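Local coordinates for protein fasciclin-1 (Drosophila melanogaster, PDB 1O70) that serves as a neural cell adhesion molecule, probably held to the membrane by a GPI anchor, of which this fragment holds the third and fourth FAS1 domains, at residues A[75-86]-A[102-113]; A[206-214]-A[304-313]. All coordinates share one frame; numbering follows the deposited sequence.

Contact 1 of 2, residues A[75-86]-A[102-113]; sequences QILNMHIIKDRL and VPTVNNNTFLYF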
# COMPACT_ATOMS: atom_id res chain seq x y z
N GLN A 75 14.88 4.23 -5.77
CA GLN A 75 13.44 4.37 -5.63
C GLN A 75 13.03 4.10 -4.19
O GLN A 75 12.14 4.76 -3.65
CB GLN A 75 12.72 3.39 -6.54
CG GLN A 75 12.87 3.70 -8.00
CD GLN A 75 11.99 2.81 -8.84
OE1 GLN A 75 10.75 2.90 -8.79
NE2 GLN A 75 12.61 1.93 -9.61
N ILE A 76 13.69 3.12 -3.58
CA ILE A 76 13.41 2.78 -2.20
C ILE A 76 13.84 3.94 -1.32
O ILE A 76 13.07 4.39 -0.47
CB ILE A 76 14.16 1.50 -1.82
CG1 ILE A 76 13.54 0.33 -2.58
CG2 ILE A 76 14.14 1.31 -0.31
CD1 ILE A 76 14.15 -1.02 -2.27
N LEU A 77 15.05 4.43 -1.53
CA LEU A 77 15.55 5.56 -0.75
C LEU A 77 14.62 6.76 -0.90
O LEU A 77 14.24 7.37 0.10
CB LEU A 77 16.96 5.95 -1.21
CG LEU A 77 18.14 5.06 -0.79
CD1 LEU A 77 19.35 5.39 -1.64
CD2 LEU A 77 18.45 5.25 0.69
N ASN A 78 14.23 7.08 -2.13
CA ASN A 78 13.37 8.23 -2.38
C ASN A 78 12.03 8.23 -1.66
O ASN A 78 11.52 9.30 -1.33
CB ASN A 78 13.11 8.40 -3.87
CG ASN A 78 14.37 8.73 -4.63
OD1 ASN A 78 15.24 9.43 -4.14
ND2 ASN A 78 14.47 8.22 -5.85
N MET A 79 11.44 7.06 -1.41
CA MET A 79 10.16 7.04 -0.74
C MET A 79 10.29 7.25 0.77
O MET A 79 9.29 7.43 1.47
CB MET A 79 9.39 5.74 -1.04
CG MET A 79 10.04 4.48 -0.56
SD MET A 79 8.99 3.02 -0.83
CE MET A 79 9.14 2.80 -2.63
N HIS A 80 11.53 7.25 1.27
CA HIS A 80 11.77 7.48 2.69
C HIS A 80 11.99 8.98 2.90
O HIS A 80 12.23 9.42 4.02
CB HIS A 80 13.02 6.75 3.19
CG HIS A 80 12.83 5.28 3.41
ND1 HIS A 80 12.94 4.35 2.40
CD2 HIS A 80 12.58 4.58 4.54
CE1 HIS A 80 12.78 3.14 2.90
NE2 HIS A 80 12.56 3.25 4.20
N ILE A 81 11.91 9.75 1.82
CA ILE A 81 12.14 11.20 1.88
C ILE A 81 10.89 12.05 1.60
O ILE A 81 10.50 12.26 0.44
CB ILE A 81 13.25 11.63 0.89
CG1 ILE A 81 14.51 10.80 1.11
CG2 ILE A 81 13.58 13.09 1.09
CD1 ILE A 81 15.55 10.98 0.01
N ILE A 82 10.30 12.57 2.67
CA ILE A 82 9.11 13.40 2.60
C ILE A 82 9.39 14.86 2.26
O ILE A 82 10.09 15.57 2.99
CB ILE A 82 8.36 13.35 3.94
CG1 ILE A 82 7.94 11.90 4.23
CG2 ILE A 82 7.18 14.30 3.91
CD1 ILE A 82 7.64 11.62 5.66
N LYS A 83 8.81 15.33 1.16
CA LYS A 83 9.00 16.71 0.74
C LYS A 83 8.18 17.66 1.62
O LYS A 83 7.27 18.34 1.14
CB LYS A 83 8.59 16.85 -0.73
CG LYS A 83 9.47 16.05 -1.68
CD LYS A 83 8.72 15.52 -2.88
CE LYS A 83 8.23 16.63 -3.80
NZ LYS A 83 7.38 16.10 -4.91
N ASP A 84 8.51 17.70 2.91
CA ASP A 84 7.80 18.55 3.86
C ASP A 84 8.41 18.48 5.27
O ASP A 84 9.23 17.60 5.55
CB ASP A 84 6.32 18.14 3.87
CG ASP A 84 5.48 18.89 4.89
OD1 ASP A 84 5.74 20.10 5.13
OD2 ASP A 84 4.54 18.28 5.44
N ARG A 85 8.03 19.41 6.13
CA ARG A 85 8.52 19.44 7.50
C ARG A 85 7.47 18.74 8.37
O ARG A 85 6.44 19.34 8.69
CB ARG A 85 8.69 20.88 7.96
CG ARG A 85 9.11 21.02 9.41
CD ARG A 85 8.84 22.43 9.91
NE ARG A 85 9.53 23.40 9.09
CZ ARG A 85 10.85 23.55 9.09
NH1 ARG A 85 11.60 22.80 9.88
NH2 ARG A 85 11.42 24.46 8.29
N LEU A 86 7.72 17.49 8.74
CA LEU A 86 6.74 16.74 9.52
C LEU A 86 7.20 16.11 10.82
O LEU A 86 7.98 15.16 10.81
CB LEU A 86 6.13 15.63 8.66
CG LEU A 86 5.14 15.97 7.56
CD1 LEU A 86 4.64 14.67 6.91
CD2 LEU A 86 3.98 16.75 8.14
N VAL A 102 0.93 11.58 2.31
CA VAL A 102 2.12 12.40 2.17
C VAL A 102 3.01 11.99 1.00
O VAL A 102 3.49 10.86 0.95
CB VAL A 102 2.93 12.33 3.45
CG1 VAL A 102 4.04 13.34 3.41
CG2 VAL A 102 2.02 12.56 4.64
N PRO A 103 3.26 12.91 0.06
CA PRO A 103 4.11 12.65 -1.12
C PRO A 103 5.59 12.54 -0.76
O PRO A 103 6.03 13.13 0.23
CB PRO A 103 3.86 13.86 -2.02
CG PRO A 103 2.51 14.38 -1.57
CD PRO A 103 2.57 14.20 -0.07
N THR A 104 6.36 11.81 -1.56
CA THR A 104 7.79 11.66 -1.31
C THR A 104 8.60 12.02 -2.55
O THR A 104 8.05 12.44 -3.56
CB THR A 104 8.14 10.23 -0.88
OG1 THR A 104 7.94 9.33 -1.98
CG2 THR A 104 7.28 9.81 0.29
N VAL A 105 9.92 11.87 -2.47
CA VAL A 105 10.79 12.18 -3.60
C VAL A 105 10.45 11.21 -4.72
O VAL A 105 10.68 11.48 -5.90
CB VAL A 105 12.28 12.05 -3.20
CG1 VAL A 105 13.17 12.11 -4.42
CG2 VAL A 105 12.63 13.15 -2.23
N ASN A 106 9.88 10.08 -4.33
CA ASN A 106 9.46 9.07 -5.29
C ASN A 106 8.06 9.52 -5.72
O ASN A 106 7.10 9.37 -4.96
CB ASN A 106 9.42 7.71 -4.60
CG ASN A 106 9.12 6.58 -5.55
OD1 ASN A 106 8.15 6.62 -6.30
ND2 ASN A 106 9.96 5.55 -5.52
N ASN A 107 7.93 10.07 -6.93
CA ASN A 107 6.62 10.54 -7.37
C ASN A 107 5.65 9.43 -7.77
O ASN A 107 4.65 9.68 -8.44
CB ASN A 107 6.74 11.60 -8.50
CG ASN A 107 7.66 11.18 -9.63
OD1 ASN A 107 7.66 10.03 -10.06
ND2 ASN A 107 8.44 12.14 -10.13
N ASN A 108 5.96 8.22 -7.34
CA ASN A 108 5.12 7.06 -7.61
C ASN A 108 4.78 6.36 -6.30
O ASN A 108 4.20 5.27 -6.29
CB ASN A 108 5.84 6.09 -8.54
CG ASN A 108 5.70 6.48 -10.00
OD1 ASN A 108 6.48 6.04 -10.86
ND2 ASN A 108 4.69 7.29 -10.30
N THR A 109 5.13 7.00 -5.18
CA THR A 109 4.90 6.44 -3.86
C THR A 109 4.56 7.50 -2.82
O THR A 109 5.32 8.45 -2.63
CB THR A 109 6.15 5.74 -3.33
OG1 THR A 109 6.65 4.84 -4.33
CG2 THR A 109 5.83 4.98 -2.04
N PHE A 110 3.43 7.35 -2.14
CA PHE A 110 3.13 8.29 -1.08
C PHE A 110 3.00 7.46 0.20
O PHE A 110 2.95 6.23 0.15
CB PHE A 110 1.86 9.10 -1.39
CG PHE A 110 0.61 8.29 -1.47
CD1 PHE A 110 0.02 7.79 -0.32
CD2 PHE A 110 0.00 8.04 -2.71
CE1 PHE A 110 -1.17 7.05 -0.38
CE2 PHE A 110 -1.18 7.31 -2.78
CZ PHE A 110 -1.77 6.81 -1.61
N LEU A 111 2.99 8.12 1.35
CA LEU A 111 2.89 7.43 2.63
C LEU A 111 1.77 8.06 3.43
O LEU A 111 1.15 9.03 2.99
CB LEU A 111 4.18 7.61 3.43
CG LEU A 111 5.52 7.60 2.70
CD1 LEU A 111 6.65 7.98 3.66
CD2 LEU A 111 5.73 6.21 2.10
N TYR A 112 1.52 7.51 4.60
CA TYR A 112 0.53 8.08 5.49
C TYR A 112 0.81 7.44 6.83
O TYR A 112 1.41 6.37 6.90
CB TYR A 112 -0.91 7.85 4.99
CG TYR A 112 -1.39 6.44 4.92
CD1 TYR A 112 -1.95 5.81 6.04
CD2 TYR A 112 -1.27 5.71 3.74
CE1 TYR A 112 -2.38 4.50 5.98
CE2 TYR A 112 -1.69 4.41 3.66
CZ TYR A 112 -2.25 3.80 4.78
OH TYR A 112 -2.70 2.50 4.71
N PHE A 113 0.42 8.12 7.91
CA PHE A 113 0.69 7.63 9.24
C PHE A 113 -0.56 7.34 10.05
O PHE A 113 -1.66 7.77 9.71
CB PHE A 113 1.54 8.65 10.02
CG PHE A 113 2.80 9.08 9.32
CD1 PHE A 113 2.74 9.93 8.23
CD2 PHE A 113 4.04 8.62 9.74
CE1 PHE A 113 3.90 10.32 7.57
CE2 PHE A 113 5.20 9.00 9.09
CZ PHE A 113 5.13 9.86 8.00

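Contact 2 of 2, residues A[206-214]-A[304-313]; sequences KTELDYPSA and DYPLLEEKDV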
# COMPACT_ATOMS: atom_id res chain seq x y z
N LYS A 206 -19.94 1.68 2.61
CA LYS A 206 -20.80 2.33 1.63
C LYS A 206 -21.75 1.30 1.04
O LYS A 206 -22.93 1.60 0.80
CB LYS A 206 -19.96 2.95 0.53
CG LYS A 206 -19.23 4.20 0.98
CD LYS A 206 -18.35 4.72 -0.13
CE LYS A 206 -17.64 6.00 0.27
NZ LYS A 206 -16.73 6.48 -0.82
N THR A 207 -21.25 0.09 0.80
CA THR A 207 -22.05 -0.99 0.25
C THR A 207 -23.15 -1.37 1.24
O THR A 207 -24.24 -1.80 0.83
CB THR A 207 -21.17 -2.21 -0.04
OG1 THR A 207 -20.20 -1.86 -1.03
CG2 THR A 207 -22.01 -3.37 -0.54
N GLU A 208 -22.88 -1.21 2.53
CA GLU A 208 -23.87 -1.51 3.55
C GLU A 208 -25.05 -0.55 3.42
O GLU A 208 -26.19 -0.94 3.64
CB GLU A 208 -23.25 -1.40 4.95
CG GLU A 208 -24.04 -2.12 6.05
CD GLU A 208 -25.25 -1.33 6.54
OE1 GLU A 208 -26.15 -1.94 7.17
OE2 GLU A 208 -25.29 -0.10 6.32
N LEU A 209 -24.77 0.70 3.08
CA LEU A 209 -25.82 1.70 2.93
C LEU A 209 -26.61 1.42 1.65
O LEU A 209 -27.83 1.57 1.64
CB LEU A 209 -25.24 3.11 2.86
CG LEU A 209 -24.49 3.59 4.11
CD1 LEU A 209 -23.77 4.90 3.81
CD2 LEU A 209 -25.48 3.76 5.25
N ASP A 210 -25.92 1.01 0.60
CA ASP A 210 -26.58 0.74 -0.67
C ASP A 210 -27.43 -0.52 -0.68
O ASP A 210 -28.54 -0.53 -1.20
CB ASP A 210 -25.56 0.61 -1.81
CG ASP A 210 -24.97 1.93 -2.24
OD1 ASP A 210 -25.74 2.92 -2.34
OD2 ASP A 210 -23.74 1.98 -2.51
N TYR A 211 -26.87 -1.59 -0.12
CA TYR A 211 -27.52 -2.89 -0.07
C TYR A 211 -27.31 -3.52 1.30
O TYR A 211 -26.55 -4.48 1.44
CB TYR A 211 -26.90 -3.80 -1.12
CG TYR A 211 -26.58 -3.13 -2.44
CD1 TYR A 211 -25.26 -2.94 -2.84
CD2 TYR A 211 -27.60 -2.74 -3.31
CE1 TYR A 211 -24.96 -2.39 -4.08
CE2 TYR A 211 -27.31 -2.18 -4.55
CZ TYR A 211 -25.99 -2.02 -4.93
OH TYR A 211 -25.68 -1.49 -6.16
N PRO A 212 -28.00 -3.01 2.33
CA PRO A 212 -27.89 -3.51 3.71
C PRO A 212 -28.09 -5.01 3.90
O PRO A 212 -27.37 -5.64 4.68
CB PRO A 212 -28.93 -2.68 4.46
CG PRO A 212 -29.95 -2.37 3.39
CD PRO A 212 -29.11 -2.05 2.20
N SER A 213 -29.06 -5.58 3.20
CA SER A 213 -29.33 -7.01 3.30
C SER A 213 -28.25 -7.84 2.61
O SER A 213 -27.78 -8.85 3.15
CB SER A 213 -30.70 -7.34 2.71
OG SER A 213 -31.74 -7.07 3.64
N ALA A 214 -27.86 -7.43 1.41
CA ALA A 214 -26.83 -8.17 0.69
C ALA A 214 -25.51 -8.01 1.44
O ALA A 214 -24.66 -8.90 1.41
CB ALA A 214 -26.69 -7.64 -0.73
N ASP A 304 -11.83 2.13 -3.74
CA ASP A 304 -12.87 2.87 -3.01
C ASP A 304 -14.19 2.15 -2.85
O ASP A 304 -14.94 2.41 -1.91
CB ASP A 304 -13.15 4.21 -3.69
CG ASP A 304 -12.21 5.31 -3.24
OD1 ASP A 304 -12.06 6.28 -4.02
OD2 ASP A 304 -11.66 5.24 -2.12
N TYR A 305 -14.48 1.25 -3.78
CA TYR A 305 -15.74 0.53 -3.77
C TYR A 305 -15.51 -0.82 -4.43
O TYR A 305 -14.74 -0.94 -5.38
CB TYR A 305 -16.79 1.33 -4.55
CG TYR A 305 -18.23 0.89 -4.34
CD1 TYR A 305 -18.91 1.24 -3.16
CD2 TYR A 305 -18.91 0.12 -5.29
CE1 TYR A 305 -20.23 0.83 -2.95
CE2 TYR A 305 -20.23 -0.29 -5.09
CZ TYR A 305 -20.88 0.06 -3.91
OH TYR A 305 -22.17 -0.37 -3.67
N PRO A 306 -16.17 -1.87 -3.93
CA PRO A 306 -16.02 -3.22 -4.48
C PRO A 306 -16.65 -3.39 -5.86
O PRO A 306 -17.61 -2.71 -6.20
CB PRO A 306 -16.71 -4.09 -3.42
CG PRO A 306 -17.78 -3.19 -2.91
CD PRO A 306 -17.09 -1.86 -2.78
N LEU A 307 -16.07 -4.27 -6.68
CA LEU A 307 -16.62 -4.52 -8.01
C LEU A 307 -17.96 -5.23 -7.81
O LEU A 307 -18.01 -6.46 -7.77
CB LEU A 307 -15.67 -5.41 -8.80
CG LEU A 307 -14.28 -4.80 -9.00
CD1 LEU A 307 -13.34 -5.82 -9.60
CD2 LEU A 307 -14.40 -3.57 -9.89
N LEU A 308 -19.03 -4.46 -7.67
CA LEU A 308 -20.35 -5.03 -7.44
C LEU A 308 -21.47 -4.26 -8.15
O LEU A 308 -21.50 -3.03 -8.13
CB LEU A 308 -20.62 -5.08 -5.93
CG LEU A 308 -21.67 -6.06 -5.40
CD1 LEU A 308 -21.26 -7.48 -5.71
CD2 LEU A 308 -21.83 -5.87 -3.90
N GLU A 309 -22.38 -5.00 -8.77
CA GLU A 309 -23.54 -4.43 -9.47
C GLU A 309 -24.75 -4.94 -8.69
O GLU A 309 -24.60 -5.86 -7.88
CB GLU A 309 -23.61 -4.95 -10.91
CG GLU A 309 -22.37 -4.66 -11.73
CD GLU A 309 -22.42 -5.27 -13.12
OE1 GLU A 309 -22.45 -6.52 -13.22
OE2 GLU A 309 -22.43 -4.51 -14.11
N GLU A 310 -25.94 -4.38 -8.90
CA GLU A 310 -27.07 -4.90 -8.14
C GLU A 310 -27.64 -6.17 -8.75
O GLU A 310 -28.73 -6.60 -8.41
CB GLU A 310 -28.18 -3.85 -7.99
CG GLU A 310 -28.85 -3.40 -9.26
CD GLU A 310 -30.04 -2.50 -8.98
OE1 GLU A 310 -29.88 -1.48 -8.27
OE2 GLU A 310 -31.15 -2.83 -9.46
N LYS A 311 -26.88 -6.78 -9.66
CA LYS A 311 -27.30 -8.03 -10.27
C LYS A 311 -26.79 -9.14 -9.37
O LYS A 311 -27.09 -10.32 -9.58
CB LYS A 311 -26.70 -8.18 -11.67
CG LYS A 311 -26.80 -6.96 -12.56
CD LYS A 311 -26.06 -7.19 -13.87
CE LYS A 311 -25.89 -5.89 -14.66
NZ LYS A 311 -25.05 -6.09 -15.88
N ASP A 312 -26.01 -8.77 -8.37
CA ASP A 312 -25.45 -9.74 -7.43
C ASP A 312 -26.11 -9.54 -6.05
O ASP A 312 -25.77 -10.20 -5.07
CB ASP A 312 -23.93 -9.54 -7.30
CG ASP A 312 -23.26 -9.13 -8.61
OD1 ASP A 312 -23.52 -9.76 -9.66
OD2 ASP A 312 -22.45 -8.19 -8.60
N VAL A 313 -27.07 -8.62 -6.00
CA VAL A 313 -27.76 -8.31 -4.76
C VAL A 313 -29.19 -8.86 -4.69
O VAL A 313 -29.61 -9.39 -3.66
CB VAL A 313 -27.83 -6.79 -4.54
CG1 VAL A 313 -28.58 -6.48 -3.27
CG2 VAL A 313 -26.43 -6.22 -4.50
O HOH W 1 -14.58 4.73 0.05

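Contact 1 of 2, residues A[75-86]-A[102-113]
Val105, whose backbone N donates to Ile81 O at 3.0 Å and more weakly to Asn78 O, pins the loop that follows strand 102-103 to the turn between helix 70-79 and strand 81-82. Asn106 ND2 hydrogen-bonds Gln75 O (3.0 Å, 156° at the hydrogen); the acceptor lies in the amide plane of Asn106, although the donor is tilted from the plane of the Gln75 carbonyl. Met79 N reaches the same carbonyl from the opposite face, so one oxygen serves helix and loop alike. Asn106 OD1 accepts from Asn108 N in an Asx turn, and these bonds fix the rotation of the amide. In Val105 a chi1 of 169° sets CG1 opposite the backbone N and turns it to Asn78 OD1, while CG2 packs on Ile81 CG2 at 3.5 Å. The Met79 chain, bent at chi3, crosses Thr109, CB and SD lying by Thr109 CG2. Ile82 divides its branches: CG2 meets Val102 CG1, while CD1 comes up to the edge of the Phe113 ring, 3.9 Å from CZ. Leu86 CD1 meets Val102 CG1 tip to tip. Such packing brings together the two edge strands of the seven-stranded mixed sheet in the third FAS1 domain.

Contact 2 of 2, residues A[206-214]-A[304-313]
In the fourth FAS1 domain the loop after strand 298-303 runs past helix 201-210 and the start of helix 212-218, and Tyr211 and Tyr305 make the two largest contributions to the contact. Val313 CG2 stands over the centre of the Tyr211 ring in a CH-pi contact, 3.8 Å from the centroid and 12° off the ring normal. Asp210 CB lies over the opposite face, so the ring is held between the helix end and the loop. The other branch of Val313, CG1, with its chi1 of 179° placing it anti to the backbone N, reaches Ala214 CB at 3.4 Å. Val313 is poorly ordered, a caution for both branches. Glu310 CB approaches the phenol end of Tyr211, 3.9 Å from its OH. Tyr305 extends its ring toward helix 201-210, where Lys206 CB comes to the ring edge and Thr207 OG1 lies 3.3 Å from Tyr305 CE1. The Tyr305 OH ends 3.1 Å from Asp210 OD2 and is also near Tyr211 CE1. Pro306 CD rests over one face of the Tyr305 ring, toward its rim. At the margin, a water accepts from Lys206 NZ and donates to Asp304 O. Within the loop, Glu309 N hydrogen-bonds Asp312 OD2 across a type I turn. Arg233 forms a salt bridge with Asp312 and a hydrogen bond to Leu307 O. Tyr305 touches Ile286 and Tyr211 touches Lys284, both of strand 284-295, so loop and helices alike meet that strand.

From the N terminus, contact 1 comes first: its segments 75-86 and 102-113 close a short loop of fifteen residues that includes helix 88-94, bringing the end of helix 70-79 and strand 81-82 against strands 102-103 and 110-116 of the third FAS1 domain. The chain then completes that sheet and enters the fourth domain, where contact 2 closes a much longer loop of 89 residues between 206-214 and 304-313, tying helices 201-210 and 212-218 to the loop that follows strand 298-303. The two loops follow in series, neither nesting nor crossing. The centres of contacts 1 and 2 lie about 34 Å apart, on opposite sides of the centre of the chain, and the contacts do not touch.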